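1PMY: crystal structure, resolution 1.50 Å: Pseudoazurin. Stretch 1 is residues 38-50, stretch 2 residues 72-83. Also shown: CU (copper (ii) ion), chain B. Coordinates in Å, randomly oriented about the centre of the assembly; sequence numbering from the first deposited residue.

Stretch 1 38-50: KGHNVETIKGMAP
Stretch 2, residues 72-83: GVYGFKCAPHYM

A copper(II) ion joins the two stretches. CU is bound by His40 ND1 at 2.1 Å, Cys78 SG at 2.1 Å and His81 ND1 at 2.0 Å. His40 ND1 and His81 ND1 lie 2.9 Å apart because both bind the metal; they are not hydrogen-bonded. The two imidazoles meet rim to rim, with centroids 4.7 Å apart and planes at 62°. His40 has chi1 -55° and chi2 -72°, His81 chi1 -50° and chi2 123°. Cys78 is t.

Asn41 ties down the cysteine loop. Its backbone N donates to Cys78 SG (3.6 Å, 167°), so the thiolate has a partner besides copper. Its side chain is p, with chi2 -16°, and OD1 accepts from Ala79 N at 2.8 Å. His81 N also points to Cys78 SG, at 3.7 Å, in a weak bond. Ala79 to Tyr82 form a type I turn.

Stretch 2 is a strand from Gly72 to Lys77, and Glu43-Thr44 run antiparallel to it. Glu43 and Lys77 are a hydrogen-bonded pair, CA atoms 5.3 Å apart: Glu43 N to Lys77 O is 2.7 Å, and Lys77 N to Glu43 O is 2.8 Å. Thr44 and Phe76 are a non-hydrogen-bonded pair, CA atoms 4.7 Å apart. Ile45 N then donates to Gly75 O at 3.1 Å.

Ile45 to Met48 form a type II turn, closed by Met48 N to Ile45 O at 2.9 Å. Gly47 has phi/psi 92/0, where a CB would be jammed against the carbonyl O of Lys46; these angles by themselves call for glycine. At the end of the turn, Met48 O accepts from Gly75 N at 2.8 Å. A water donates to Met48 O and to Gly75 O, each at 2.9 Å from its oxygen. Ala49 then lies across from Tyr74, CA to CA 4.5 Å.

Glu43 and Lys77 side chains share one face of the sheet. Glu43 is t, t; Lys77 is p, t, t, t. A water accepts from Lys77 NZ at 2.7 Å and donates weakly to Glu43 OE1 at 3.3 Å.

Packing completes the contact. Val42 (t) places CG1 3.8 Å from Phe76 CD1; Phe76 is m, with chi2 -72°. Ile45 (m, t) brings CG1 to 3.7 Å from Lys77 CB. Met48 is m, t, p, and its CA-to-CB bond points toward stretch 2. Gly75 leaves room for it: an ideal CB there would lie 2.7 Å from Met48 SD, a clash. Tyr74 is m, with chi2 78°. Pro50, C-gamma endo, sets CD over one face of the Tyr74 ring, 3.5 Å from the centroid.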

ATOM      1  N   LYS A  38     -15.895   4.250  -5.976  1.00 13.65           N
ATOM      2  CA  LYS A  38     -15.924   2.953  -6.647  1.00 14.18           C
ATOM      3  C   LYS A  38     -14.737   2.876  -7.641  1.00 13.16           C
ATOM      4  O   LYS A  38     -14.186   3.894  -8.064  1.00 13.02           O
ATOM      5  CB  LYS A  38     -17.254   2.995  -7.471  1.00 16.29           C
ATOM      6  CG  LYS A  38     -17.268   2.532  -8.854  1.00 18.18           C
ATOM      7  CD  LYS A  38     -18.163   3.103  -9.895  1.00 20.02           C
ATOM      8  CE  LYS A  38     -18.062   4.642 -10.010  1.00 20.68           C
ATOM      9  NZ  LYS A  38     -17.109   5.014 -11.117  1.00 21.53           N
ATOM     10  N   GLY A  39     -14.537   1.623  -8.084  1.00 11.92           N
ATOM     11  CA  GLY A  39     -13.544   1.398  -9.158  1.00 10.44           C
ATOM     12  C   GLY A  39     -12.094   1.261  -8.649  1.00 10.56           C
ATOM     13  O   GLY A  39     -11.223   1.398  -9.509  1.00 10.60           O
ATOM     14  N   HIS A  40     -11.892   1.062  -7.399  1.00  9.60           N
ATOM     15  CA  HIS A  40     -10.525   0.872  -6.844  1.00 10.16           C
ATOM     16  C   HIS A  40     -10.362  -0.517  -6.272  1.00  9.63           C
ATOM     17  O   HIS A  40     -11.373  -1.118  -5.863  1.00  9.13           O
ATOM     18  CB  HIS A  40     -10.171   1.987  -5.883  1.00 10.41           C
ATOM     19  CG  HIS A  40     -10.275   3.362  -6.406  1.00 11.36           C
ATOM     20  ND1 HIS A  40      -9.506   4.049  -7.308  1.00 11.17           N
ATOM     21  CD2 HIS A  40     -11.275   4.272  -6.062  1.00 11.43           C
ATOM     22  CE1 HIS A  40      -9.941   5.258  -7.497  1.00 11.87           C
ATOM     23  NE2 HIS A  40     -10.991   5.419  -6.734  1.00 12.30           N
ATOM     24  N   ASN A  41      -9.107  -0.993  -6.237  1.00  8.74           N
ATOM     25  CA  ASN A  41      -8.832  -2.280  -5.519  1.00  9.24           C
ATOM     26  C   ASN A  41      -7.465  -2.071  -4.816  1.00  8.51           C
ATOM     27  O   ASN A  41      -6.833  -1.019  -4.946  1.00  8.68           O
ATOM     28  CB  ASN A  41      -8.949  -3.549  -6.265  1.00  9.54           C
ATOM     29  CG  ASN A  41      -7.769  -3.841  -7.213  1.00  9.35           C
ATOM     30  OD1 ASN A  41      -7.033  -2.849  -7.469  1.00  9.49           O
ATOM     31  ND2 ASN A  41      -7.600  -5.139  -7.394  1.00 10.40           N
ATOM     32  N   VAL A  42      -7.010  -3.198  -4.291  1.00  9.28           N
ATOM     33  CA  VAL A  42      -5.701  -3.290  -3.640  1.00  9.23           C
ATOM     34  C   VAL A  42      -5.026  -4.608  -4.122  1.00  9.21           C
ATOM     35  O   VAL A  42      -5.635  -5.709  -4.175  1.00  9.30           O
ATOM     36  CB  VAL A  42      -5.914  -3.365  -2.075  1.00  9.88           C
ATOM     37  CG1 VAL A  42      -4.493  -3.264  -1.452  1.00 10.73           C
ATOM     38  CG2 VAL A  42      -6.642  -2.070  -1.603  1.00 10.38           C
ATOM     39  N   GLU A  43      -3.780  -4.421  -4.509  1.00  8.58           N
ATOM     40  CA  GLU A  43      -3.027  -5.629  -4.990  1.00  7.52           C
ATOM     41  C   GLU A  43      -1.586  -5.453  -4.614  1.00  7.18           C
ATOM     42  O   GLU A  43      -0.993  -4.325  -4.689  1.00  7.20           O
ATOM     43  CB  GLU A  43      -3.178  -5.864  -6.497  1.00  7.41           C
ATOM     44  CG  GLU A  43      -2.402  -7.051  -7.064  1.00  7.73           C
ATOM     45  CD  GLU A  43      -2.659  -7.422  -8.496  1.00  8.69           C
ATOM     46  OE1 GLU A  43      -3.524  -6.768  -9.063  1.00  9.94           O
ATOM     47  OE2 GLU A  43      -2.073  -8.367  -9.031  1.00  9.91           O
ATOM     48  N   THR A  44      -1.015  -6.571  -4.224  1.00  6.88           N
ATOM     49  CA  THR A  44       0.451  -6.543  -3.875  1.00  6.86           C
ATOM     50  C   THR A  44       1.251  -6.036  -5.129  1.00  5.46           C
ATOM     51  O   THR A  44       0.869  -6.407  -6.274  1.00  7.49           O
ATOM     52  CB  THR A  44       0.869  -8.063  -3.671  1.00  7.43           C
ATOM     53  OG1 THR A  44       0.107  -8.537  -2.525  1.00  8.56           O
ATOM     54  CG2 THR A  44       2.386  -8.310  -3.510  1.00  7.94           C
ATOM     55  N   ILE A  45       2.299  -5.294  -4.873  1.00  5.45           N
ATOM     56  CA  ILE A  45       3.249  -4.999  -5.976  1.00  5.74           C
ATOM     57  C   ILE A  45       4.407  -6.048  -5.753  1.00  6.10           C
ATOM     58  O   ILE A  45       5.051  -6.105  -4.686  1.00  6.25           O
ATOM     59  CB  ILE A  45       3.852  -3.591  -5.844  1.00  6.16           C
ATOM     60  CG1 ILE A  45       2.728  -2.640  -6.358  1.00  6.51           C
ATOM     61  CG2 ILE A  45       5.078  -3.470  -6.917  1.00  3.72           C
ATOM     62  CD1 ILE A  45       2.906  -1.226  -5.740  1.00  6.75           C
ATOM     63  N   LYS A  46       4.539  -6.987  -6.687  1.00  8.45           N
ATOM     64  CA  LYS A  46       5.589  -8.041  -6.522  1.00 10.64           C
ATOM     65  C   LYS A  46       6.933  -7.414  -6.288  1.00  9.68           C
ATOM     66  O   LYS A  46       7.337  -6.406  -6.924  1.00 10.17           O
ATOM     67  CB  LYS A  46       5.548  -8.839  -7.858  1.00 13.15           C
ATOM     68  CG  LYS A  46       6.427 -10.037  -7.642  1.00 15.01           C
ATOM     69  CD  LYS A  46       6.333 -11.247  -8.507  1.00 16.95           C
ATOM     70  CE  LYS A  46       7.633 -12.001  -8.724  1.00 18.12           C
ATOM     71  NZ  LYS A  46       8.570 -11.146  -9.557  1.00 19.20           N
ATOM     72  N   GLY A  47       7.720  -7.920  -5.355  1.00  9.46           N
ATOM     73  CA  GLY A  47       9.047  -7.456  -4.993  1.00  8.60           C
ATOM     74  C   GLY A  47       8.914  -6.428  -3.852  1.00  9.38           C
ATOM     75  O   GLY A  47       9.976  -6.011  -3.328  1.00 10.05           O
ATOM     76  N   MET A  48       7.657  -6.172  -3.434  1.00  8.46           N
ATOM     77  CA  MET A  48       7.474  -5.180  -2.334  1.00  8.94           C
ATOM     78  C   MET A  48       6.692  -5.874  -1.185  1.00 10.00           C
ATOM     79  O   MET A  48       5.603  -5.419  -0.798  1.00 11.69           O
ATOM     80  CB  MET A  48       6.822  -3.832  -2.718  1.00  8.41           C
ATOM     81  CG  MET A  48       7.582  -3.111  -3.761  1.00  7.99           C
ATOM     82  SD  MET A  48       6.788  -1.551  -4.218  1.00  9.03           S
ATOM     83  CE  MET A  48       7.396  -0.524  -2.858  1.00  9.69           C
ATOM     84  N   ALA A  49       7.286  -6.945  -0.642  1.00 10.53           N
ATOM     85  CA  ALA A  49       6.650  -7.685   0.475  1.00 11.35           C
ATOM     86  C   ALA A  49       7.644  -8.611   1.165  1.00 11.94           C
ATOM     87  O   ALA A  49       8.465  -9.217   0.435  1.00 12.34           O
ATOM     88  CB  ALA A  49       5.460  -8.510  -0.015  1.00 10.77           C
ATOM     89  N   PRO A  50       7.483  -8.791   2.457  1.00 12.83           N
ATOM     90  CA  PRO A  50       8.414  -9.732   3.141  1.00 13.65           C
ATOM     91  C   PRO A  50       8.091 -11.120   2.636  1.00 15.17           C
ATOM     92  O   PRO A  50       7.021 -11.492   2.178  1.00 14.44           O
ATOM     93  CB  PRO A  50       8.202  -9.423   4.604  1.00 13.80           C
ATOM     94  CG  PRO A  50       6.768  -8.978   4.689  1.00 13.25           C
ATOM     95  CD  PRO A  50       6.536  -8.172   3.370  1.00 12.54           C
ATOM     96  N   GLY A  72       7.712  -6.103   8.308  1.00 13.50           N
ATOM     97  CA  GLY A  72       8.434  -5.648   7.100  1.00 11.96           C
ATOM     98  C   GLY A  72       7.616  -4.596   6.351  1.00 10.98           C
ATOM     99  O   GLY A  72       6.650  -4.044   6.868  1.00 10.23           O
ATOM    100  N   VAL A  73       8.095  -4.288   5.160  1.00 10.71           N
ATOM    101  CA  VAL A  73       7.641  -3.267   4.262  1.00  9.86           C
ATOM    102  C   VAL A  73       6.841  -3.864   3.090  1.00  9.35           C
ATOM    103  O   VAL A  73       7.285  -4.871   2.486  1.00 10.20           O
ATOM    104  CB  VAL A  73       8.920  -2.543   3.658  1.00  9.29           C
ATOM    105  CG1 VAL A  73       8.529  -1.354   2.803  1.00  9.96           C
ATOM    106  CG2 VAL A  73       9.723  -1.987   4.887  1.00 10.49           C
ATOM    107  N   TYR A  74       5.639  -3.331   2.912  1.00  9.11           N
ATOM    108  CA  TYR A  74       4.711  -3.849   1.868  1.00  9.03           C
ATOM    109  C   TYR A  74       4.356  -2.690   0.913  1.00  8.68           C
ATOM    110  O   TYR A  74       4.071  -1.583   1.445  1.00  9.85           O
ATOM    111  CB  TYR A  74       3.415  -4.221   2.578  1.00  8.80           C
ATOM    112  CG  TYR A  74       3.494  -5.437   3.464  1.00  7.98           C
ATOM    113  CD1 TYR A  74       4.084  -5.342   4.747  1.00  8.03           C
ATOM    114  CD2 TYR A  74       3.012  -6.659   3.014  1.00  8.05           C
ATOM    115  CE1 TYR A  74       4.075  -6.518   5.549  1.00  8.20           C
ATOM    116  CE2 TYR A  74       3.052  -7.809   3.812  1.00  8.00           C
ATOM    117  CZ  TYR A  74       3.598  -7.711   5.107  1.00  8.77           C
ATOM    118  OH  TYR A  74       3.563  -8.824   5.919  1.00  9.44           O
ATOM    119  N   GLY A  75       4.319  -2.946  -0.387  1.00  8.45           N
ATOM    120  CA  GLY A  75       3.842  -1.873  -1.302  1.00  7.40           C
ATOM    121  C   GLY A  75       2.556  -2.486  -1.968  1.00  6.17           C
ATOM    122  O   GLY A  75       2.611  -3.727  -2.222  1.00  6.82           O
ATOM    123  N   PHE A  76       1.586  -1.591  -2.040  1.00  6.63           N
ATOM    124  CA  PHE A  76       0.321  -2.051  -2.665  1.00  6.66           C
ATOM    125  C   PHE A  76      -0.025  -1.014  -3.751  1.00  5.42           C
ATOM    126  O   PHE A  76       0.254   0.148  -3.552  1.00  6.99           O
ATOM    127  CB  PHE A  76      -0.829  -2.058  -1.636  1.00  7.62           C
ATOM    128  CG  PHE A  76      -0.708  -3.101  -0.553  1.00  8.14           C
ATOM    129  CD1 PHE A  76      -0.918  -4.411  -0.928  1.00  8.44           C
ATOM    130  CD2 PHE A  76      -0.242  -2.765   0.732  1.00  7.64           C
ATOM    131  CE1 PHE A  76      -0.756  -5.427   0.030  1.00  8.06           C
ATOM    132  CE2 PHE A  76      -0.144  -3.759   1.717  1.00  7.96           C
ATOM    133  CZ  PHE A  76      -0.387  -5.060   1.317  1.00  7.98           C
ATOM    134  N   LYS A  77      -0.663  -1.528  -4.763  1.00  6.44           N
ATOM    135  CA  LYS A  77      -1.177  -0.690  -5.860  1.00  7.44           C
ATOM    136  C   LYS A  77      -2.706  -0.935  -5.909  1.00  7.13           C
ATOM    137  O   LYS A  77      -3.292  -1.875  -5.411  1.00  7.69           O
ATOM    138  CB  LYS A  77      -0.553  -1.210  -7.207  1.00  7.39           C
ATOM    139  CG  LYS A  77      -0.913  -2.581  -7.712  1.00  7.46           C
ATOM    140  CD  LYS A  77      -0.270  -2.794  -9.122  1.00  7.25           C
ATOM    141  CE  LYS A  77      -0.513  -4.239  -9.521  1.00  8.79           C
ATOM    142  NZ  LYS A  77       0.074  -4.352 -10.931  1.00 10.25           N
ATOM    143  N   CYS A  78      -3.306   0.033  -6.627  1.00  6.79           N
ATOM    144  CA  CYS A  78      -4.680  -0.086  -7.110  1.00  7.68           C
ATOM    145  C   CYS A  78      -4.460  -0.598  -8.555  1.00  7.39           C
ATOM    146  O   CYS A  78      -3.777   0.145  -9.315  1.00  7.68           O
ATOM    147  CB  CYS A  78      -5.444   1.237  -7.027  1.00  7.42           C
ATOM    148  SG  CYS A  78      -6.885   1.123  -8.089  1.00  8.43           S
ATOM    149  N   ALA A  79      -4.830  -1.831  -8.874  1.00  7.95           N
ATOM    150  CA  ALA A  79      -4.567  -2.330 -10.240  1.00  8.39           C
ATOM    151  C   ALA A  79      -4.929  -1.484 -11.376  1.00  8.70           C
ATOM    152  O   ALA A  79      -4.004  -1.096 -12.174  1.00  8.97           O
ATOM    153  CB  ALA A  79      -4.662  -3.810 -10.401  1.00  8.86           C
ATOM    154  N   PRO A  80      -6.187  -1.052 -11.531  1.00  8.63           N
ATOM    155  CA  PRO A  80      -6.607  -0.216 -12.653  1.00  9.30           C
ATOM    156  C   PRO A  80      -5.921   1.171 -12.614  1.00  9.00           C
ATOM    157  O   PRO A  80      -5.743   1.680 -13.760  1.00  9.50           O
ATOM    158  CB  PRO A  80      -8.098   0.008 -12.419  1.00  9.10           C
ATOM    159  CG  PRO A  80      -8.409  -0.502 -11.072  1.00  8.82           C
ATOM    160  CD  PRO A  80      -7.319  -1.520 -10.634  1.00  8.39           C
ATOM    161  N   HIS A  81      -5.480   1.683 -11.438  1.00  8.99           N
ATOM    162  CA  HIS A  81      -4.839   3.009 -11.446  1.00  8.86           C
ATOM    163  C   HIS A  81      -3.371   3.031 -11.095  1.00  8.62           C
ATOM    164  O   HIS A  81      -2.857   4.040 -10.555  1.00  9.71           O
ATOM    165  CB  HIS A  81      -5.599   4.048 -10.495  1.00  9.36           C
ATOM    166  CG  HIS A  81      -7.049   4.031 -10.800  1.00  9.74           C
ATOM    167  ND1 HIS A  81      -8.030   3.766  -9.843  1.00 10.94           N
ATOM    168  CD2 HIS A  81      -7.677   4.282 -11.983  1.00 10.25           C
ATOM    169  CE1 HIS A  81      -9.227   3.863 -10.483  1.00 10.28           C
ATOM    170  NE2 HIS A  81      -9.049   4.195 -11.712  1.00 11.16           N
ATOM    171  N   TYR A  82      -2.643   1.932 -11.293  1.00  8.86           N
ATOM    172  CA  TYR A  82      -1.178   1.924 -10.968  1.00  8.55           C
ATOM    173  C   TYR A  82      -0.380   2.935 -11.795  1.00  9.95           C
ATOM    174  O   TYR A  82       0.392   3.697 -11.196  1.00 11.31           O
ATOM    175  CB  TYR A  82      -0.725   0.453 -11.082  1.00  7.97           C
ATOM    176  CG  TYR A  82       0.796   0.336 -10.965  1.00  8.51           C
ATOM    177  CD1 TYR A  82       1.527   0.670  -9.842  1.00  8.36           C
ATOM    178  CD2 TYR A  82       1.500   0.039 -12.147  1.00  8.86           C
ATOM    179  CE1 TYR A  82       2.935   0.567  -9.816  1.00  8.87           C
ATOM    180  CE2 TYR A  82       2.909   0.012 -12.163  1.00  8.80           C
ATOM    181  CZ  TYR A  82       3.606   0.163 -10.987  1.00  9.05           C
ATOM    182  OH  TYR A  82       4.986   0.232 -11.071  1.00  7.44           O
ATOM    183  N   MET A  83      -0.677   3.041 -13.080  1.00 11.68           N
ATOM    184  CA  MET A  83      -0.012   3.945 -14.018  1.00 14.24           C
ATOM    185  C   MET A  83      -0.258   5.408 -13.628  1.00 14.72           C
ATOM    186  O   MET A  83       0.499   6.331 -13.894  1.00 15.21           O
ATOM    187  CB  MET A  83      -0.438   3.683 -15.475  1.00 16.39           C
ATOM    188  CG  MET A  83       0.205   2.520 -16.114  1.00 19.05           C
ATOM    189  SD  MET A  83       1.986   2.630 -16.163  1.00 22.50           S
ATOM    190  CE  MET A  83       2.417   4.073 -17.134  1.00 22.02           C
TER
HETATM  191 CU    CU B 124      -7.849   3.038  -8.024  1.00 12.48          CU
HETATM  192  O   HOH W   1      -1.579  -6.332 -11.699  1.00 33.27           O
HETATM  193  O   HOH W   2       2.790  -6.090  -0.566  1.00  7.03           O